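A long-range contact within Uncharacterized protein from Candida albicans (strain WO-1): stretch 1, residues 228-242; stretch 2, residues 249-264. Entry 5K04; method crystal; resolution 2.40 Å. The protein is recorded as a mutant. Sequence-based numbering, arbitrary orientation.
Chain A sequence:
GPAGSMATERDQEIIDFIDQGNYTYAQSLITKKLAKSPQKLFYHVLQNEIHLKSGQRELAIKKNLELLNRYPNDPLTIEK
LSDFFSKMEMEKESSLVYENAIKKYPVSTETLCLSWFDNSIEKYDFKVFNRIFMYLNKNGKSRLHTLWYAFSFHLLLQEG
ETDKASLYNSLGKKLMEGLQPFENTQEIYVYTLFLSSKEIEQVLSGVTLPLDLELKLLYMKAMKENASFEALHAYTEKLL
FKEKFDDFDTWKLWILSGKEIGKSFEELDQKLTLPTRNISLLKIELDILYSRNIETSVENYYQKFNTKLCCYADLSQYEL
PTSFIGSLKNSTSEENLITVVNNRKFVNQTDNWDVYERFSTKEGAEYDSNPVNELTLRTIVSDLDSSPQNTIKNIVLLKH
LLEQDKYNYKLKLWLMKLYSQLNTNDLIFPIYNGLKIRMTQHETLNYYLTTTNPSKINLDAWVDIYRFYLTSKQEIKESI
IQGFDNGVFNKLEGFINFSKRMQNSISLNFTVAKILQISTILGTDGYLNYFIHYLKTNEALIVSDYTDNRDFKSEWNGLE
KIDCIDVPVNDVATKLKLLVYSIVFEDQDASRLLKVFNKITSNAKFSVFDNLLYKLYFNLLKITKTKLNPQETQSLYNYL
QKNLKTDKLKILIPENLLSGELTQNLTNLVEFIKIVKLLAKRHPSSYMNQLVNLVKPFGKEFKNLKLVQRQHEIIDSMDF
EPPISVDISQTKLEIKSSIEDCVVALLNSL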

# COMPACT_ATOMS: atom_id res chain seq x y z
N SER A 228 20.96 -12.78 -29.06
CA SER A 228 22.40 -12.52 -29.03
C SER A 228 23.06 -13.41 -27.97
O SER A 228 23.56 -12.96 -26.94
N PHE A 229 23.03 -14.71 -28.24
CA PHE A 229 23.34 -15.68 -27.20
C PHE A 229 24.83 -15.82 -26.98
O PHE A 229 25.25 -16.16 -25.86
N GLU A 230 25.64 -15.57 -28.00
CA GLU A 230 27.08 -15.47 -27.75
C GLU A 230 27.37 -14.31 -26.80
O GLU A 230 28.03 -14.49 -25.77
N ALA A 231 26.83 -13.12 -27.11
CA ALA A 231 27.15 -11.95 -26.31
C ALA A 231 26.63 -12.09 -24.88
O ALA A 231 27.23 -11.54 -23.95
N LEU A 232 25.53 -12.79 -24.70
CA LEU A 232 24.92 -12.89 -23.38
C LEU A 232 25.60 -13.94 -22.53
O LEU A 232 25.73 -13.77 -21.31
N HIS A 233 26.04 -15.04 -23.16
CA HIS A 233 26.75 -16.09 -22.45
C HIS A 233 28.08 -15.56 -21.94
O HIS A 233 28.44 -15.77 -20.77
N ALA A 234 28.79 -14.85 -22.80
CA ALA A 234 30.01 -14.15 -22.39
C ALA A 234 29.73 -13.16 -21.28
O ALA A 234 30.45 -13.11 -20.28
N TYR A 235 28.67 -12.35 -21.43
CA TYR A 235 28.40 -11.31 -20.44
C TYR A 235 28.01 -11.93 -19.09
O TYR A 235 28.61 -11.61 -18.06
N THR A 236 27.04 -12.85 -19.09
CA THR A 236 26.62 -13.48 -17.84
C THR A 236 27.77 -14.23 -17.17
O THR A 236 27.95 -14.13 -15.95
N GLU A 237 28.56 -14.96 -17.96
CA GLU A 237 29.71 -15.67 -17.40
C GLU A 237 30.65 -14.71 -16.67
O GLU A 237 31.16 -15.03 -15.59
N LYS A 238 30.87 -13.52 -17.24
CA LYS A 238 31.67 -12.50 -16.55
C LYS A 238 31.06 -12.16 -15.19
O LYS A 238 31.75 -12.17 -14.17
N LEU A 239 29.76 -11.83 -15.17
CA LEU A 239 29.11 -11.45 -13.92
C LEU A 239 29.23 -12.55 -12.89
O LEU A 239 29.53 -12.28 -11.72
N LEU A 240 29.03 -13.80 -13.31
CA LEU A 240 28.89 -14.92 -12.37
C LEU A 240 30.24 -15.42 -11.87
O LEU A 240 30.40 -15.70 -10.67
N PHE A 241 31.22 -15.56 -12.76
CA PHE A 241 32.48 -16.21 -12.42
C PHE A 241 33.61 -15.24 -12.11
O PHE A 241 34.64 -15.66 -11.58
N LYS A 242 33.45 -13.94 -12.41
CA LYS A 242 34.49 -12.95 -12.16
C LYS A 242 34.05 -11.75 -11.33
O LYS A 242 34.92 -11.04 -10.81
N ASP A 249 18.57 -15.46 -11.77
CA ASP A 249 18.12 -15.06 -13.10
C ASP A 249 19.28 -14.99 -14.08
O ASP A 249 19.15 -15.39 -15.25
N THR A 250 20.45 -14.52 -13.62
CA THR A 250 21.63 -14.46 -14.47
C THR A 250 22.20 -15.85 -14.75
O THR A 250 22.74 -16.09 -15.84
N TRP A 251 22.07 -16.78 -13.79
CA TRP A 251 22.50 -18.15 -14.02
C TRP A 251 21.65 -18.81 -15.10
O TRP A 251 22.18 -19.53 -15.96
N LYS A 252 20.34 -18.58 -15.06
CA LYS A 252 19.45 -19.21 -16.03
C LYS A 252 19.75 -18.71 -17.44
O LYS A 252 19.79 -19.51 -18.38
N LEU A 253 19.97 -17.40 -17.59
CA LEU A 253 20.37 -16.87 -18.89
C LEU A 253 21.70 -17.48 -19.34
O LEU A 253 21.88 -17.74 -20.54
N TRP A 254 22.60 -17.77 -18.40
CA TRP A 254 23.90 -18.33 -18.75
C TRP A 254 23.79 -19.74 -19.31
O TRP A 254 24.51 -20.08 -20.26
N ILE A 255 22.92 -20.58 -18.74
CA ILE A 255 22.76 -21.94 -19.28
C ILE A 255 21.92 -21.91 -20.54
O ILE A 255 22.14 -22.70 -21.47
N LEU A 256 20.92 -21.02 -20.59
CA LEU A 256 20.14 -20.86 -21.80
C LEU A 256 21.04 -20.49 -22.97
O LEU A 256 21.12 -21.22 -23.97
N SER A 257 21.75 -19.37 -22.85
CA SER A 257 22.62 -18.93 -23.93
C SER A 257 23.72 -19.96 -24.21
O SER A 257 24.11 -20.15 -25.36
N GLY A 258 24.20 -20.63 -23.16
CA GLY A 258 25.20 -21.68 -23.37
C GLY A 258 24.72 -22.77 -24.30
O GLY A 258 25.42 -23.18 -25.23
N LYS A 259 23.50 -23.26 -24.07
CA LYS A 259 22.94 -24.27 -24.97
C LYS A 259 22.73 -23.69 -26.36
O LYS A 259 23.01 -24.35 -27.37
N GLU A 260 22.26 -22.45 -26.44
CA GLU A 260 21.95 -21.85 -27.73
C GLU A 260 23.18 -21.78 -28.63
O GLU A 260 23.07 -21.95 -29.85
N ILE A 261 24.36 -21.57 -28.04
CA ILE A 261 25.59 -21.44 -28.82
C ILE A 261 26.31 -22.79 -28.95
O ILE A 261 27.45 -22.85 -29.42
N GLY A 262 25.64 -23.87 -28.53
CA GLY A 262 26.12 -25.22 -28.80
C GLY A 262 26.90 -25.90 -27.69
O GLY A 262 27.49 -26.95 -27.94
N LYS A 263 26.93 -25.33 -26.49
CA LYS A 263 27.68 -25.94 -25.40
C LYS A 263 27.01 -27.23 -24.96
O LYS A 263 25.78 -27.35 -24.95
N SER A 264 27.83 -28.22 -24.60
CA SER A 264 27.30 -29.48 -24.10
C SER A 264 26.81 -29.32 -22.66
O SER A 264 27.19 -28.39 -21.94

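The indole of Trp-254 is sandwiched between two aromatic rings of the facing helix: His-233 lies over one face, Phe-241 over the opposite one, and Glu-237 binds its edge. Trp-254 (chi1 t, chi2 78°) leaves its backbone sideways, but its ring reaches across to sit as a knob among His-233, Glu-237, Leu-240 and Phe-241. The imidazole of His-233 (t) forms an offset stack with the five-membered ring, centroids 4.1 Å apart and planes at 17°, whereas Phe-241 (m) meets the six-membered ring obliquely, with Phe-241 CE1 3.8 Å from Trp-254 CZ2. In the plane of the indole, Trp-254 NE1 donates a hydrogen bond to Glu-237 OE2 (2.9 Å, 157°), so the buried ring has its one polar atom satisfied.

The helix that starts at Phe-229 and the one that runs to Glu-260 cross roughly antiparallel (141°), their axes approaching to 8.3 Å. The backbones come close at Phe-229 and Ser-257, whose CA atoms are 4.7 Å apart. Ser-257 (p) points toward the first helix and fits among Phe-229, Leu-232, His-233 and Thr-236; its OG donates to its own helix at Leu-253 O (2.7 Å). Thr-236 (p) does likewise, OG1 to Leu-232 O (2.8 Å), while its CG2 packs 3.8 Å from Thr-250 CG2. Both hydroxyls thus turn back on their own helices. His-233 ND1 makes two weak hydrogen bonds, to Trp-254 O (2.8 Å) and Ser-257 OG (3.4 Å), both bent. Gly-258 CA lies over a face of the imidazole, 3.7 Å from its centroid; a CB on this glycine would come 3.0 Å from His-233 CE1, a clash.

Toward the end of the first helix, Leu-240 (m, t) points in and covers Trp-251 (m): Leu-240 CD2 sits 3.7 Å from the centroid of the five-membered ring, almost on its normal, and Leu-240 CD1 is 3.7 Å from Trp-254 CB. Trp-251 starts away from the contact, yet its ring returns to present an edge to the face of Phe-241, with Trp-251 CZ3 3.6 Å from Phe-241 CZ.

At the other end, Phe-229 (m) points toward the second helix. Glu-260 (m, m) lays its aliphatic stem over the ring, CG 3.5 Å from the centroid of Phe-229. Ile-261 (p, t), just past the helix, packs its CG2 3.7 Å from Phe-229 CB and extends CD1 to 3.7 Å from His-233 CD2. Leu-232 (t, p) completes the apolar packing, its CD1 4.2 Å from Leu-253 CD1.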

# COMPACT_ATOMS: atom_id res chain seq x y z
CB SER A 228 22.67 -11.04 -28.78
OG SER A 228 21.95 -10.24 -29.70
CB PHE A 229 22.70 -17.02 -27.54
CG PHE A 229 21.20 -17.00 -27.51
CD1 PHE A 229 20.53 -16.62 -26.36
CD2 PHE A 229 20.46 -17.37 -28.62
CE1 PHE A 229 19.15 -16.60 -26.32
CE2 PHE A 229 19.08 -17.35 -28.59
CZ PHE A 229 18.43 -16.96 -27.44
CB GLU A 230 27.83 -15.31 -29.06
CG GLU A 230 27.86 -16.56 -29.93
CD GLU A 230 28.92 -17.57 -29.50
OE1 GLU A 230 29.70 -17.28 -28.57
OE2 GLU A 230 28.98 -18.66 -30.11
CB ALA A 231 26.56 -10.69 -26.96
CB LEU A 232 23.44 -13.22 -23.53
CG LEU A 232 22.65 -13.56 -22.28
CD1 LEU A 232 22.52 -12.35 -21.37
CD2 LEU A 232 21.29 -14.08 -22.71
CB HIS A 233 26.97 -17.30 -23.37
CG HIS A 233 27.49 -18.50 -22.65
ND1 HIS A 233 26.77 -19.16 -21.67
CD2 HIS A 233 28.67 -19.16 -22.76
CE1 HIS A 233 27.49 -20.17 -21.21
NE2 HIS A 233 28.64 -20.19 -21.86
CB ALA A 234 30.64 -13.45 -23.61
CB TYR A 235 27.32 -10.35 -20.95
CG TYR A 235 27.07 -9.14 -20.07
CD1 TYR A 235 27.99 -8.08 -20.02
CD2 TYR A 235 25.91 -9.03 -19.29
CE1 TYR A 235 27.77 -6.96 -19.20
CE2 TYR A 235 25.69 -7.90 -18.48
CZ TYR A 235 26.63 -6.88 -18.43
OH TYR A 235 26.42 -5.79 -17.64
CB THR A 236 25.43 -14.42 -18.08
OG1 THR A 236 25.76 -15.42 -19.06
CG2 THR A 236 24.22 -13.63 -18.55
CB GLU A 237 30.46 -16.43 -18.50
CG GLU A 237 31.67 -17.20 -18.02
CD GLU A 237 32.03 -18.39 -18.91
OE1 GLU A 237 33.22 -18.54 -19.24
OE2 GLU A 237 31.13 -19.18 -19.26
CB LYS A 238 31.80 -11.25 -17.42
CG LYS A 238 32.68 -10.17 -16.81
CD LYS A 238 32.52 -8.80 -17.49
CE LYS A 238 31.18 -8.11 -17.12
NZ LYS A 238 31.24 -6.61 -17.21
CB LEU A 239 27.63 -11.13 -14.15
CG LEU A 239 27.29 -9.95 -15.04
CD1 LEU A 239 25.77 -9.73 -15.06
CD2 LEU A 239 28.02 -8.71 -14.57
CB LEU A 240 28.13 -16.06 -13.04
CG LEU A 240 26.71 -15.71 -13.51
CD1 LEU A 240 26.19 -16.78 -14.48
CD2 LEU A 240 25.76 -15.52 -12.33
CB PHE A 241 32.92 -17.16 -13.56
CG PHE A 241 32.01 -18.35 -13.74
CD1 PHE A 241 30.86 -18.26 -14.51
CD2 PHE A 241 32.30 -19.56 -13.13
CE1 PHE A 241 30.02 -19.34 -14.67
CE2 PHE A 241 31.47 -20.66 -13.29
CZ PHE A 241 30.32 -20.54 -14.06
CB LYS A 242 35.08 -12.45 -13.49
CG LYS A 242 35.82 -13.51 -14.28
CD LYS A 242 36.49 -12.95 -15.53
CE LYS A 242 37.16 -14.05 -16.34
NZ LYS A 242 37.84 -13.54 -17.58
CB ASP A 249 17.40 -13.71 -13.02
CG ASP A 249 16.05 -13.80 -12.32
OD1 ASP A 249 15.65 -14.91 -11.92
OD2 ASP A 249 15.38 -12.75 -12.18
CB THR A 250 22.68 -13.55 -13.83
OG1 THR A 250 22.08 -12.28 -13.52
CG2 THR A 250 23.86 -13.33 -14.79
CB TRP A 251 22.42 -18.97 -12.73
CG TRP A 251 23.59 -18.84 -11.76
CD1 TRP A 251 23.55 -18.26 -10.51
CD2 TRP A 251 24.93 -19.32 -11.93
NE1 TRP A 251 24.78 -18.35 -9.91
CE2 TRP A 251 25.64 -19.00 -10.76
CE3 TRP A 251 25.59 -19.99 -12.96
CZ2 TRP A 251 26.99 -19.32 -10.59
CZ3 TRP A 251 26.92 -20.30 -12.80
CH2 TRP A 251 27.61 -19.97 -11.62
CB LYS A 252 18.00 -18.93 -15.65
CG LYS A 252 17.56 -19.63 -14.36
CD LYS A 252 16.30 -18.99 -13.75
CE LYS A 252 15.06 -19.26 -14.59
NZ LYS A 252 13.87 -18.60 -14.00
CB LEU A 253 20.47 -15.35 -18.81
CG LEU A 253 19.17 -14.56 -18.60
CD1 LEU A 253 19.43 -13.06 -18.68
CD2 LEU A 253 18.08 -14.92 -19.59
CB TRP A 254 24.82 -18.31 -17.53
CG TRP A 254 26.18 -18.89 -17.78
CD1 TRP A 254 27.24 -18.27 -18.41
CD2 TRP A 254 26.65 -20.18 -17.38
NE1 TRP A 254 28.33 -19.12 -18.44
CE2 TRP A 254 27.99 -20.29 -17.82
CE3 TRP A 254 26.06 -21.26 -16.71
CZ2 TRP A 254 28.74 -21.43 -17.60
CZ3 TRP A 254 26.81 -22.40 -16.51
CH2 TRP A 254 28.14 -22.48 -16.94
CB ILE A 255 22.17 -22.91 -18.24
CG1 ILE A 255 20.75 -22.50 -17.84
CG2 ILE A 255 23.09 -23.06 -17.03
CD1 ILE A 255 20.00 -23.55 -17.06
CB LEU A 256 19.06 -19.79 -21.58
CG LEU A 256 18.26 -19.47 -22.85
CD1 LEU A 256 17.58 -20.72 -23.37
CD2 LEU A 256 17.24 -18.39 -22.59
CB SER A 257 23.21 -17.55 -23.60
OG SER A 257 23.84 -17.54 -22.33
CB LYS A 259 21.62 -24.81 -24.41
CG LYS A 259 20.98 -25.88 -25.29
CD LYS A 259 20.06 -26.77 -24.50
CE LYS A 259 18.86 -27.18 -25.33
NZ LYS A 259 19.25 -27.80 -26.62
CB GLU A 260 21.34 -20.47 -27.52
CG GLU A 260 19.88 -20.48 -27.08
CD GLU A 260 18.95 -20.97 -28.18
OE1 GLU A 260 19.41 -21.09 -29.34
OE2 GLU A 260 17.77 -21.24 -27.89
CB ILE A 261 26.53 -20.37 -28.22
CG1 ILE A 261 27.11 -20.83 -26.88
CG2 ILE A 261 25.82 -19.02 -28.06
CD1 ILE A 261 28.09 -19.82 -26.31
CB LYS A 263 27.79 -24.98 -24.22
CG LYS A 263 28.47 -23.67 -24.54
CD LYS A 263 29.98 -23.81 -24.59
CE LYS A 263 30.65 -22.46 -24.77
NZ LYS A 263 32.11 -22.52 -24.48
CB SER A 264 28.34 -30.59 -24.18
OG SER A 264 29.45 -30.29 -23.35